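Local structure of fructosyl amine:oxygen oxidoreductase (Neosartorya fumigata, 4WCT) at residues A[181-186]-A[290-295]; A[250-255]-A[381-386]; A[362-367]-A[424-429]. The protein probably oxidises fructosyl amines (Amadori products) with a bound flavin-adenine dinucleotide, using molecular oxygen and so deglycating its substrates. All coordinates share one frame; numbering follows the deposited sequence. Where two conformers were deposited one is given.

Interaction 1: residues A[181-186]-A[290-295]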
loop_
_atom_site.group_PDB
_atom_site.type_symbol
_atom_site.label_atom_id
_atom_site.label_comp_id
_atom_site.label_asym_id
_atom_site.label_seq_id
_atom_site.Cartn_x
_atom_site.Cartn_y
_atom_site.Cartn_z
ATOM N N ALA A 181 3.117 6.325 7.904
ATOM C CA ALA A 181 3.377 6.376 6.446
ATOM C C ALA A 181 3.318 7.814 5.941
ATOM O O ALA A 181 4.158 8.229 5.103
ATOM C CB ALA A 181 2.383 5.495 5.686
ATOM N N LYS A 182 2.348 8.573 6.436
ATOM C CA LYS A 182 2.155 9.943 5.990
ATOM C C LYS A 182 3.383 10.799 6.296
ATOM O O LYS A 182 3.946 11.457 5.401
ATOM C CB LYS A 182 0.937 10.532 6.669
ATOM C CG LYS A 182 0.665 11.970 6.289
ATOM C CD LYS A 182 -0.593 12.442 6.978
ATOM C CE LYS A 182 -1.042 13.805 6.493
ATOM N NZ LYS A 182 -2.385 14.081 7.064
ATOM N N LYS A 183 3.831 10.764 7.551
ATOM C CA LYS A 183 5.022 11.540 7.935
ATOM C C LYS A 183 6.300 11.059 7.270
ATOM O O LYS A 183 7.166 11.887 6.903
ATOM C CB LYS A 183 5.205 11.567 9.460
ATOM C CG LYS A 183 4.247 12.514 10.141
ATOM C CD LYS A 183 4.444 12.555 11.648
ATOM C CE LYS A 183 3.372 13.445 12.237
ATOM N NZ LYS A 183 3.650 13.693 13.660
ATOM N N ALA A 184 6.398 9.753 7.018
ATOM C CA ALA A 184 7.584 9.229 6.370
ATOM C C ALA A 184 7.618 9.647 4.897
ATOM O O ALA A 184 8.648 9.982 4.360
ATOM C CB ALA A 184 7.635 7.734 6.511
ATOM N N MET A 185 6.462 9.690 4.259
ATOM C CA MET A 185 6.379 10.140 2.865
ATOM C C MET A 185 6.724 11.632 2.766
ATOM O O MET A 185 7.494 12.042 1.897
ATOM C CB MET A 185 4.976 9.852 2.296
ATOM C CG MET A 185 4.819 10.330 0.881
ATOM S SD MET A 185 3.234 9.720 0.194
ATOM C CE MET A 185 2.094 10.367 1.359
ATOM N N ILE A 186 6.219 12.427 3.698
ATOM C CA ILE A 186 6.538 13.855 3.780
ATOM C C ILE A 186 8.039 14.053 4.025
ATOM O O ILE A 186 8.680 14.930 3.423
ATOM C CB ILE A 186 5.733 14.538 4.891
ATOM C CG1 ILE A 186 4.229 14.586 4.498
ATOM C CG2 ILE A 186 6.261 15.943 5.139
ATOM C CD1 ILE A 186 3.281 15.050 5.587
ATOM N N ASP A 290 -2.920 8.017 16.880
ATOM C CA ASP A 290 -1.801 8.839 16.416
ATOM C C ASP A 290 -1.434 9.904 17.440
ATOM O O ASP A 290 -2.248 10.302 18.266
ATOM C CB ASP A 290 -2.065 9.465 15.029
ATOM C CG ASP A 290 -2.898 10.706 15.103
ATOM O OD1 ASP A 290 -4.112 10.540 15.314
ATOM O OD2 ASP A 290 -2.353 11.851 14.920
ATOM N N GLU A 291 -0.209 10.382 17.338
ATOM C CA GLU A 291 0.334 11.295 18.356
ATOM C C GLU A 291 -0.285 12.675 18.284
ATOM O O GLU A 291 -0.317 13.391 19.285
ATOM C CB GLU A 291 1.855 11.384 18.209
ATOM C CG GLU A 291 2.290 11.967 16.874
ATOM C CD GLU A 291 3.663 11.488 16.427
ATOM O OE1 GLU A 291 4.599 11.552 17.250
ATOM O OE2 GLU A 291 3.785 10.985 15.283
ATOM N N ASP A 292 -0.767 13.078 17.112
ATOM C CA ASP A 292 -1.238 14.453 16.915
ATOM C C ASP A 292 -2.722 14.634 17.179
ATOM O O ASP A 292 -3.117 15.585 17.841
ATOM C CB ASP A 292 -0.929 14.948 15.509
ATOM C CG ASP A 292 0.563 15.058 15.255
ATOM O OD1 ASP A 292 1.291 15.550 16.147
ATOM O OD2 ASP A 292 1.032 14.392 14.322
ATOM N N LYS A 293 -3.564 13.750 16.659
ATOM C CA LYS A 293 -5.012 13.894 16.861
ATOM C C LYS A 293 -5.625 12.828 17.756
ATOM O O LYS A 293 -6.826 12.846 17.994
ATOM C CB LYS A 293 -5.754 13.859 15.525
ATOM C CG LYS A 293 -5.361 14.961 14.564
ATOM C CD LYS A 293 -6.353 15.009 13.411
ATOM C CE LYS A 293 -6.010 16.091 12.408
ATOM N NZ LYS A 293 -7.107 16.204 11.406
ATOM N N HIS A 294 -4.805 11.896 18.211
ATOM C CA HIS A 294 -5.271 10.787 19.071
ATOM C C HIS A 294 -6.393 9.990 18.436
ATOM O O HIS A 294 -7.322 9.532 19.105
ATOM C CB HIS A 294 -5.737 11.317 20.410
ATOM C CG HIS A 294 -4.651 11.954 21.208
ATOM N ND1 HIS A 294 -4.914 12.797 22.268
ATOM C CD2 HIS A 294 -3.304 11.870 21.115
ATOM C CE1 HIS A 294 -3.773 13.131 22.842
ATOM N NE2 HIS A 294 -2.783 12.691 22.084
ATOM N N GLU A 295 -6.246 9.739 17.146
ATOM C CA GLU A 295 -7.279 9.003 16.388
ATOM C C GLU A 295 -6.823 7.566 16.173
ATOM O O GLU A 295 -5.677 7.312 15.828
ATOM C CB GLU A 295 -7.526 9.671 15.045
ATOM C CG GLU A 295 -8.496 10.834 15.156
ATOM C CD GLU A 295 -8.800 11.509 13.837
ATOM O OE1 GLU A 295 -7.935 11.523 12.926
ATOM O OE2 GLU A 295 -9.827 12.209 13.825
#
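The ammonium nitrogen of K183 is gripped by two acids at once: D292 OD2 lies 2.8 Å from K183 NZ, and E291 OE2 sits 3.2 Å from the same NZ. Together the three residues form a salt-bridge network between the first turn of helix 181-194 and the loop that joins strand 284-287 to strand 295-310. The two bonds are unequal. D292 offers OD2 through its syn lone pair, the side facing the other carboxylate oxygen, whereas the hydrogen bond to E291, also within a salt bridge, is weak. K183 reaches across with an extended chain from CG onward, its CG anti to the carbonyl carbon (chi1 -76°), and the acids approach it from the opposite direction. E291 points its CB past the helix rather than at it; with CG held between backbone N and carbonyl carbon (chi1 63°), the rest of its chain runs out to bring OE2 to the lysine. Contact is confined to these ends, with D292 OD2 also 3.3 Å from K183 CE. Both acids are exposed, so solvent probably screens the attraction.

The loop that presents them is shaped by D290, whose buried side chain binds its own backbone. D290 OD2 takes the amides of D292 and K293 from the same face of its carboxylate, an Asx turn and an Asx motif sharing one acceptor. These bonds hold the peptide leading into and out of D292, and are thus a second shell to the salt bridge. E295 OE1 bonds H261 ND1 and OE2 bonds S353 OG, tying the start of the next strand to its sheet. The other oxygen of D290 closes the loop: E295 N donates to D290 OD1 at 2.9 Å, with an N-H...O angle of 164°.

Interaction 2: residues A[250-255]-A[381-386]. With FAD (flavin-adenine dinucleotide), chain C.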
loop_
_atom_site.group_PDB
_atom_site.type_symbol
_atom_site.label_atom_id
_atom_site.label_comp_id
_atom_site.label_asym_id
_atom_site.label_seq_id
_atom_site.Cartn_x
_atom_site.Cartn_y
_atom_site.Cartn_z
ATOM N N LYS A 250 -3.961 -5.791 -18.605
ATOM C CA LYS A 250 -4.664 -6.420 -17.482
ATOM C C LYS A 250 -3.810 -6.782 -16.270
ATOM O O LYS A 250 -4.332 -7.351 -15.317
ATOM C CB LYS A 250 -5.513 -7.616 -17.918
ATOM C CG LYS A 250 -6.498 -7.258 -19.011
ATOM C CD LYS A 250 -7.362 -8.472 -19.348
ATOM C CE LYS A 250 -8.276 -8.193 -20.526
ATOM N NZ LYS A 250 -9.138 -9.382 -20.810
ATOM N N GLN A 251 -2.583 -6.272 -16.216
ATOM C CA GLN A 251 -1.702 -6.613 -15.130
ATOM C C GLN A 251 -2.042 -5.868 -13.842
ATOM O O GLN A 251 -1.640 -6.298 -12.756
ATOM C CB GLN A 251 -0.234 -6.369 -15.483
ATOM C CG GLN A 251 0.292 -7.275 -16.584
ATOM C CD GLN A 251 1.722 -6.941 -16.926
ATOM O OE1 GLN A 251 2.666 -7.442 -16.307
ATOM N NE2 GLN A 251 1.880 -5.972 -17.780
ATOM N N LEU A 252 -2.820 -4.801 -13.936
ATOM C CA LEU A 252 -3.255 -4.065 -12.742
ATOM C C LEU A 252 -4.747 -4.157 -12.555
ATOM O O LEU A 252 -5.522 -3.859 -13.467
ATOM C CB LEU A 252 -2.814 -2.601 -12.813
ATOM C CG LEU A 252 -1.310 -2.309 -12.842
ATOM C CD1 LEU A 252 -1.106 -0.781 -12.895
ATOM C CD2 LEU A 252 -0.546 -2.900 -11.650
ATOM N N ARG A 253 -5.164 -4.373 -11.299
ATOM C CA ARG A 253 -6.553 -4.214 -10.913
ATOM C C ARG A 253 -6.649 -3.143 -9.849
ATOM O O ARG A 253 -6.341 -3.408 -8.702
ATOM C CB ARG A 253 -7.131 -5.516 -10.369
ATOM C CG ARG A 253 -8.584 -5.402 -10.033
ATOM C CD ARG A 253 -9.166 -6.639 -9.355
ATOM N NE ARG A 253 -8.620 -6.816 -8.016
ATOM C CZ ARG A 253 -8.803 -7.905 -7.280
ATOM N NH1 ARG A 253 -9.600 -8.893 -7.719
ATOM N NH2 ARG A 253 -8.175 -8.007 -6.119
ATOM N N PRO A 254 -7.106 -1.937 -10.218
ATOM C CA PRO A 254 -7.317 -0.950 -9.174
ATOM C C PRO A 254 -8.406 -1.410 -8.208
ATOM O O PRO A 254 -9.501 -1.755 -8.631
ATOM C CB PRO A 254 -7.746 0.305 -9.940
ATOM C CG PRO A 254 -7.130 0.134 -11.299
ATOM C CD PRO A 254 -7.208 -1.348 -11.565
ATOM N N THR A 255 -8.099 -1.383 -6.920
ATOM C CA THR A 255 -8.945 -1.996 -5.894
ATOM C C THR A 255 -8.849 -1.153 -4.629
ATOM O O THR A 255 -7.783 -0.615 -4.336
ATOM C CB THR A 255 -8.498 -3.453 -5.589
ATOM O OG1 THR A 255 -8.246 -4.171 -6.794
ATOM C CG2 THR A 255 -9.513 -4.217 -4.753
ATOM N N VAL A 381 8.161 1.185 -15.451
ATOM C CA VAL A 381 6.948 1.116 -14.609
ATOM C C VAL A 381 7.325 0.643 -13.201
ATOM O O VAL A 381 8.153 -0.232 -13.029
ATOM C CB VAL A 381 5.843 0.222 -15.241
ATOM C CG1 VAL A 381 5.442 0.735 -16.616
ATOM C CG2 VAL A 381 6.247 -1.248 -15.318
ATOM N N ALA A 382 6.686 1.230 -12.200
ATOM C CA ALA A 382 6.888 0.845 -10.807
ATOM C C ALA A 382 5.543 0.957 -10.099
ATOM O O ALA A 382 5.162 2.008 -9.591
ATOM C CB ALA A 382 7.954 1.720 -10.143
ATOM N N VAL A 383 4.799 -0.136 -10.218
ATOM C CA VAL A 383 3.386 -0.197 -9.881
ATOM C C VAL A 383 3.079 -1.549 -9.240
ATOM O O VAL A 383 3.966 -2.405 -9.049
ATOM C CB VAL A 383 2.509 0.028 -11.130
ATOM C CG1 VAL A 383 2.722 1.425 -11.713
ATOM C CG2 VAL A 383 2.754 -1.030 -12.176
ATOM N N GLY A 384 1.830 -1.721 -8.822
ATOM C CA GLY A 384 1.369 -3.029 -8.384
ATOM C C GLY A 384 1.716 -3.290 -6.921
ATOM O O GLY A 384 2.034 -4.418 -6.528
ATOM N N GLY A 385 1.571 -2.268 -6.088
ATOM C CA GLY A 385 1.763 -2.436 -4.639
ATOM C C GLY A 385 1.011 -3.597 -4.007
ATOM O O GLY A 385 1.486 -4.196 -3.055
ATOM N N SER A 386 -0.159 -3.920 -4.549
ATOM C CA SER A 386 -0.827 -5.198 -4.242
ATOM C C SER A 386 -1.087 -5.359 -2.728
ATOM O O SER A 386 -1.120 -6.478 -2.223
ATOM C CB SER A 386 -0.014 -6.374 -4.763
ATOM O OG SER A 386 0.049 -6.377 -6.179
HETATM P PA FAD C . 0.318 5.849 -3.877
HETATM O O1A FAD C . 0.986 5.946 -2.536
HETATM O O2A FAD C . -1.172 5.756 -3.983
HETATM O O5B FAD C . 0.823 7.085 -4.706
HETATM C C5B FAD C . 0.356 7.284 -6.048
HETATM C C4B FAD C . 0.548 8.757 -6.394
HETATM O O4B FAD C . 0.293 8.948 -7.823
HETATM C C3B FAD C . -0.382 9.704 -5.643
HETATM O O3B FAD C . 0.338 10.727 -4.937
HETATM C C2B FAD C . -1.260 10.302 -6.747
HETATM O O2B FAD C . -1.754 11.615 -6.494
HETATM C C1B FAD C . -0.347 10.192 -7.970
HETATM N N9A FAD C . -1.115 10.195 -9.234
HETATM C C8A FAD C . -2.313 9.633 -9.474
HETATM N N7A FAD C . -2.723 9.905 -10.734
HETATM C C5A FAD C . -1.703 10.586 -11.319
HETATM C C6A FAD C . -1.507 11.230 -12.612
HETATM N N6A FAD C . -2.444 11.142 -13.571
HETATM N N1A FAD C . -0.365 11.930 -12.781
HETATM C C2A FAD C . 0.599 12.020 -11.855
HETATM N N3A FAD C . 0.460 11.486 -10.630
HETATM C C4A FAD C . -0.660 10.782 -10.335
HETATM N N1 FAD C . 0.759 -1.554 2.555
HETATM C C2 FAD C . 1.596 -2.005 3.554
HETATM O O2 FAD C . 2.775 -2.194 3.261
HETATM N N3 FAD C . 1.178 -2.121 4.817
HETATM C C4 FAD C . -0.115 -1.946 5.161
HETATM O O4 FAD C . -0.557 -2.060 6.337
HETATM C C4X FAD C . -1.060 -1.496 4.153
HETATM N N5 FAD C . -2.366 -1.286 4.463
HETATM C C5X FAD C . -3.153 -0.632 3.553
HETATM C C6 FAD C . -4.424 -0.183 3.899
HETATM C C7 FAD C . -5.244 0.380 2.939
HETATM C C7M FAD C . -6.567 0.917 3.351
HETATM C C8 FAD C . -4.736 0.561 1.573
HETATM C C8M FAD C . -5.548 1.201 0.509
HETATM C C9 FAD C . -3.447 0.218 1.247
HETATM C C9A FAD C . -2.651 -0.424 2.172
HETATM N N10 FAD C . -1.372 -0.863 1.817
HETATM C C10 FAD C . -0.524 -1.315 2.829
HETATM C "C1'" FAD C . -0.803 -0.779 0.480
HETATM C "C2'" FAD C . 0.045 0.466 0.271
HETATM O "O2'" FAD C . -0.707 1.568 0.759
HETATM C "C3'" FAD C . 0.329 0.616 -1.229
HETATM O "O3'" FAD C . 0.775 -0.636 -1.771
HETATM C "C4'" FAD C . 1.365 1.711 -1.504
HETATM O "O4'" FAD C . 1.064 2.860 -0.715
HETATM C "C5'" FAD C . 1.275 2.077 -2.980
HETATM O "O5'" FAD C . 2.267 3.063 -3.264
HETATM P P FAD C . 2.255 3.807 -4.689
HETATM O O1P FAD C . 3.377 4.819 -4.682
HETATM O O2P FAD C . 2.188 2.730 -5.744
HETATM O O3P FAD C . 0.850 4.583 -4.680
#
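With CG anti to the carbonyl carbon (chi1 -63°) and chi2 at -179°, L252 places both its methyls against V383, which meets them with CG2, the branch set between its own backbone N and carbonyl carbon. The two side chains cross at about a right angle, and the single V383 methyl touches both leucine branches: L252 CD2 is 3.8 Å from V383 CG2, and L252 CD1 is 3.9 Å from that same CG2. L252 CD2 also lies 3.8 Å from G384 CA, packing against the backbone just past the strand end.

In this FAD-dependent oxidoreductase fold the contact joins the approach to strand 253-263, of the larger mixed sheet, to the end of strand 379-383 in the six-stranded nucleotide-binding sheet, whose parallel strands include 28-31 of the Rossmann-type pattern. V383 also packs on L369 and S242.

Beyond V383 the chain turns toward the cofactor. G384 has a positive phi of 84°, and G385, part of the FAD pocket, brings its CA to 3.5 Å from FAD O3' on the ribityl chain. S386 OG donates to G384 O at 2.8 Å, arriving well above the carbonyl plane, and accepts from T363 N, linking the turn to the 362-367 loop. T255 OG1 donates to R253 O and receives R253 NE at 2.9 Å; with R253 NH2 salt-bridged to D362 OD2 and NH1 bonded to W428 O and A430 O, the guanidinium is fixed in rotation.

No hydrogen bond or charge pair crosses between the segments, and all three touching residues are buried; cohesion here therefore rests on dispersion and the exclusion of water, with polar groups served inside each segment or by residues around them.

Interaction 3: residues A[362-367]-A[424-429]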
loop_
_atom_site.group_PDB
_atom_site.type_symbol
_atom_site.label_atom_id
_atom_site.label_comp_id
_atom_site.label_asym_id
_atom_site.label_seq_id
_atom_site.Cartn_x
_atom_site.Cartn_y
_atom_site.Cartn_z
ATOM N N ASP A 362 -3.639 -4.398 -7.602
ATOM C CA ASP A 362 -3.167 -5.759 -7.496
ATOM C C ASP A 362 -2.706 -6.272 -8.866
ATOM O O ASP A 362 -3.410 -6.115 -9.877
ATOM C CB ASP A 362 -4.265 -6.695 -7.006
ATOM C CG ASP A 362 -4.612 -6.505 -5.551
ATOM O OD1 ASP A 362 -3.697 -6.308 -4.708
ATOM O OD2 ASP A 362 -5.820 -6.650 -5.255
ATOM N N THR A 363 -1.528 -6.880 -8.874
ATOM C CA THR A 363 -1.096 -7.723 -9.987
ATOM C C THR A 363 -1.769 -9.095 -9.862
ATOM O O THR A 363 -2.343 -9.427 -8.822
ATOM C CB THR A 363 0.414 -7.856 -9.949
ATOM O OG1 THR A 363 0.788 -8.429 -8.697
ATOM C CG2 THR A 363 1.062 -6.472 -10.164
ATOM N N PRO A 364 -1.676 -9.934 -10.910
ATOM C CA PRO A 364 -2.314 -11.228 -10.814
ATOM C C PRO A 364 -1.804 -12.131 -9.684
ATOM O O PRO A 364 -2.567 -12.935 -9.160
ATOM C CB PRO A 364 -2.015 -11.854 -12.187
ATOM C CG PRO A 364 -1.930 -10.693 -13.087
ATOM C CD PRO A 364 -1.185 -9.657 -12.273
ATOM N N ASP A 365 -0.527 -12.014 -9.319
ATOM C CA ASP A 365 0.037 -12.783 -8.230
ATOM C C ASP A 365 0.379 -11.984 -6.975
ATOM O O ASP A 365 0.939 -12.546 -6.003
ATOM C CB ASP A 365 1.257 -13.531 -8.735
ATOM C CG ASP A 365 2.382 -12.623 -9.210
ATOM O OD1 ASP A 365 2.233 -11.369 -9.147
ATOM O OD2 ASP A 365 3.399 -13.212 -9.691
ATOM N N ARG A 366 0.022 -10.707 -7.014
ATOM C CA ARG A 366 0.265 -9.744 -5.958
ATOM C C ARG A 366 1.747 -9.570 -5.631
ATOM O O ARG A 366 2.088 -9.032 -4.572
ATOM C CB ARG A 366 -0.583 -10.069 -4.723
ATOM C CG ARG A 366 -2.060 -9.785 -4.973
ATOM C CD ARG A 366 -2.929 -9.990 -3.748
ATOM N NE ARG A 366 -2.519 -9.140 -2.654
ATOM C CZ ARG A 366 -2.752 -9.412 -1.372
ATOM N NH1 ARG A 366 -3.497 -10.453 -1.025
ATOM N NH2 ARG A 366 -2.316 -8.580 -0.433
ATOM N N ALA A 367 2.623 -9.881 -6.591
ATOM C CA ALA A 367 3.987 -9.354 -6.593
ATOM C C ALA A 367 4.031 -8.025 -7.319
ATOM O O ALA A 367 3.121 -7.688 -8.082
ATOM C CB ALA A 367 4.979 -10.374 -7.185
ATOM N N VAL A 424 -3.801 -12.700 -19.046
ATOM C CA VAL A 424 -4.733 -13.023 -20.144
ATOM C C VAL A 424 -6.026 -13.615 -19.568
ATOM O O VAL A 424 -5.982 -14.462 -18.667
ATOM C CB VAL A 424 -4.073 -13.997 -21.156
ATOM C CG1 VAL A 424 -5.073 -14.432 -22.208
ATOM C CG2 VAL A 424 -2.876 -13.323 -21.808
ATOM N N ASP A 425 -7.158 -13.063 -19.984
ATOM C CA ASP A 425 -8.479 -13.418 -19.440
ATOM C C ASP A 425 -8.541 -13.329 -17.916
ATOM O O ASP A 425 -9.215 -14.125 -17.257
ATOM C CB ASP A 425 -8.937 -14.815 -19.873
ATOM C CG ASP A 425 -8.942 -14.981 -21.380
ATOM O OD1 ASP A 425 -9.242 -13.998 -22.078
ATOM O OD2 ASP A 425 -8.545 -16.061 -21.859
ATOM N N ARG A 426 -7.844 -12.341 -17.357
ATOM C CA ARG A 426 -7.899 -12.150 -15.916
ATOM C C ARG A 426 -9.348 -12.136 -15.404
ATOM O O ARG A 426 -10.218 -11.428 -15.932
ATOM C CB ARG A 426 -7.249 -10.822 -15.578
ATOM C CG ARG A 426 -7.179 -10.567 -14.086
ATOM C CD ARG A 426 -6.085 -9.603 -13.738
ATOM N NE ARG A 426 -6.039 -9.335 -12.306
ATOM C CZ ARG A 426 -5.151 -8.551 -11.720
ATOM N NH1 ARG A 426 -4.368 -7.777 -12.448
ATOM N NH2 ARG A 426 -5.150 -8.433 -10.403
ATOM N N ASP A 427 -9.577 -12.830 -14.292
ATOM C CA ASP A 427 -10.822 -12.732 -13.544
ATOM C C ASP A 427 -10.743 -11.625 -12.521
ATOM O O ASP A 427 -10.029 -11.762 -11.505
ATOM C CB ASP A 427 -11.071 -14.032 -12.794
ATOM C CG ASP A 427 -12.349 -14.014 -11.992
ATOM O OD1 ASP A 427 -13.143 -13.063 -12.078
ATOM O OD2 ASP A 427 -12.612 -15.050 -11.350
ATOM N N TRP A 428 -11.395 -10.504 -12.820
ATOM C CA TRP A 428 -11.304 -9.341 -11.954
ATOM C C TRP A 428 -11.891 -9.597 -10.580
ATOM O O TRP A 428 -11.699 -8.783 -9.683
ATOM C CB TRP A 428 -12.004 -8.132 -12.558
ATOM C CG TRP A 428 -11.423 -7.666 -13.856
ATOM C CD1 TRP A 428 -12.063 -7.635 -15.066
ATOM C CD2 TRP A 428 -10.080 -7.222 -14.099
ATOM N NE1 TRP A 428 -11.211 -7.184 -16.038
ATOM C CE2 TRP A 428 -9.993 -6.901 -15.469
ATOM C CE3 TRP A 428 -8.991 -6.945 -13.275
ATOM C CZ2 TRP A 428 -8.831 -6.393 -16.045
ATOM C CZ3 TRP A 428 -7.830 -6.462 -13.843
ATOM C CH2 TRP A 428 -7.785 -6.119 -15.208
ATOM N N ARG A 429 -12.778 -10.587 -10.476
ATOM C CA ARG A 429 -13.449 -10.876 -9.224
ATOM C C ARG A 429 -12.757 -11.947 -8.379
ATOM O O ARG A 429 -13.278 -12.354 -7.350
ATOM C CB ARG A 429 -14.938 -11.203 -9.480
ATOM C CG ARG A 429 -15.717 -9.974 -9.949
ATOM C CD ARG A 429 -17.188 -10.245 -10.234
ATOM N NE ARG A 429 -17.855 -8.981 -10.565
ATOM C CZ ARG A 429 -17.642 -8.332 -11.700
ATOM N NH1 ARG A 429 -16.790 -8.828 -12.580
ATOM N NH2 ARG A 429 -18.378 -7.268 -12.024
#
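R426 grips D362 O end-on by hydrogen bonds from both terminal nitrogens, NH2 to D362 O at 2.9 Å (N-H...O angle 151°) and NH1 to D362 O at 3.2 Å (138°). The acceptor lies near the guanidinium plane, at its edge. Both donors come from the same face of the carbonyl, NH2 well above its plane and NH1 tilted only 27° from it. CG anti to the backbone N (chi1 -176°) and an extended chain as far as NE carry the group there. K250 O binds NH1 and Q432 OE1 binds NH2, so further acceptors outside the pair fix its rotation.

Packing is supplied by P364, lying over one guanidinium face with CD 3.7 Å from R426 NH1. Nearer its root, R426 CG lies above one face of the W428 ring, offset toward its rim.

The D362 carboxylate forms salt bridges outside the contact, OD2 with R434 NH1 and R253 NH2.

Within the loops, D365 OD1 accepts A367 N at 3.0 Å in an Asx turn, and D427 makes a second Asx turn with R429 N.

The contact thus ties the loop leaving strand 352-362 for strand 369-372 to the C-terminal loop between helix 410-413 and strand 442-443, beside strand 253-263, where R253 pairs by backbone with D362.

Interactions 2 and 3 adjoin, their centres 9 Å apart, and share a polar seam: R253 NH2 meets D362 OD2 at 2.9 Å in a salt bridge, and R253 NH1 probably bonds W428 O, also at 2.9 Å. Packing adds to this, with Q251 O 3.4 Å from P364 CD. Interaction 2 touches the cofactor directly through G385, whereas the D362 side chain of interaction 3 is about 8 Å from FAD. Interaction 1 stands apart on the opposite side of the chain's centre, its centre 26 Å from that of interaction 2 and 32 Å from that of interaction 3, with K183's side chain about 14 Å from FAD.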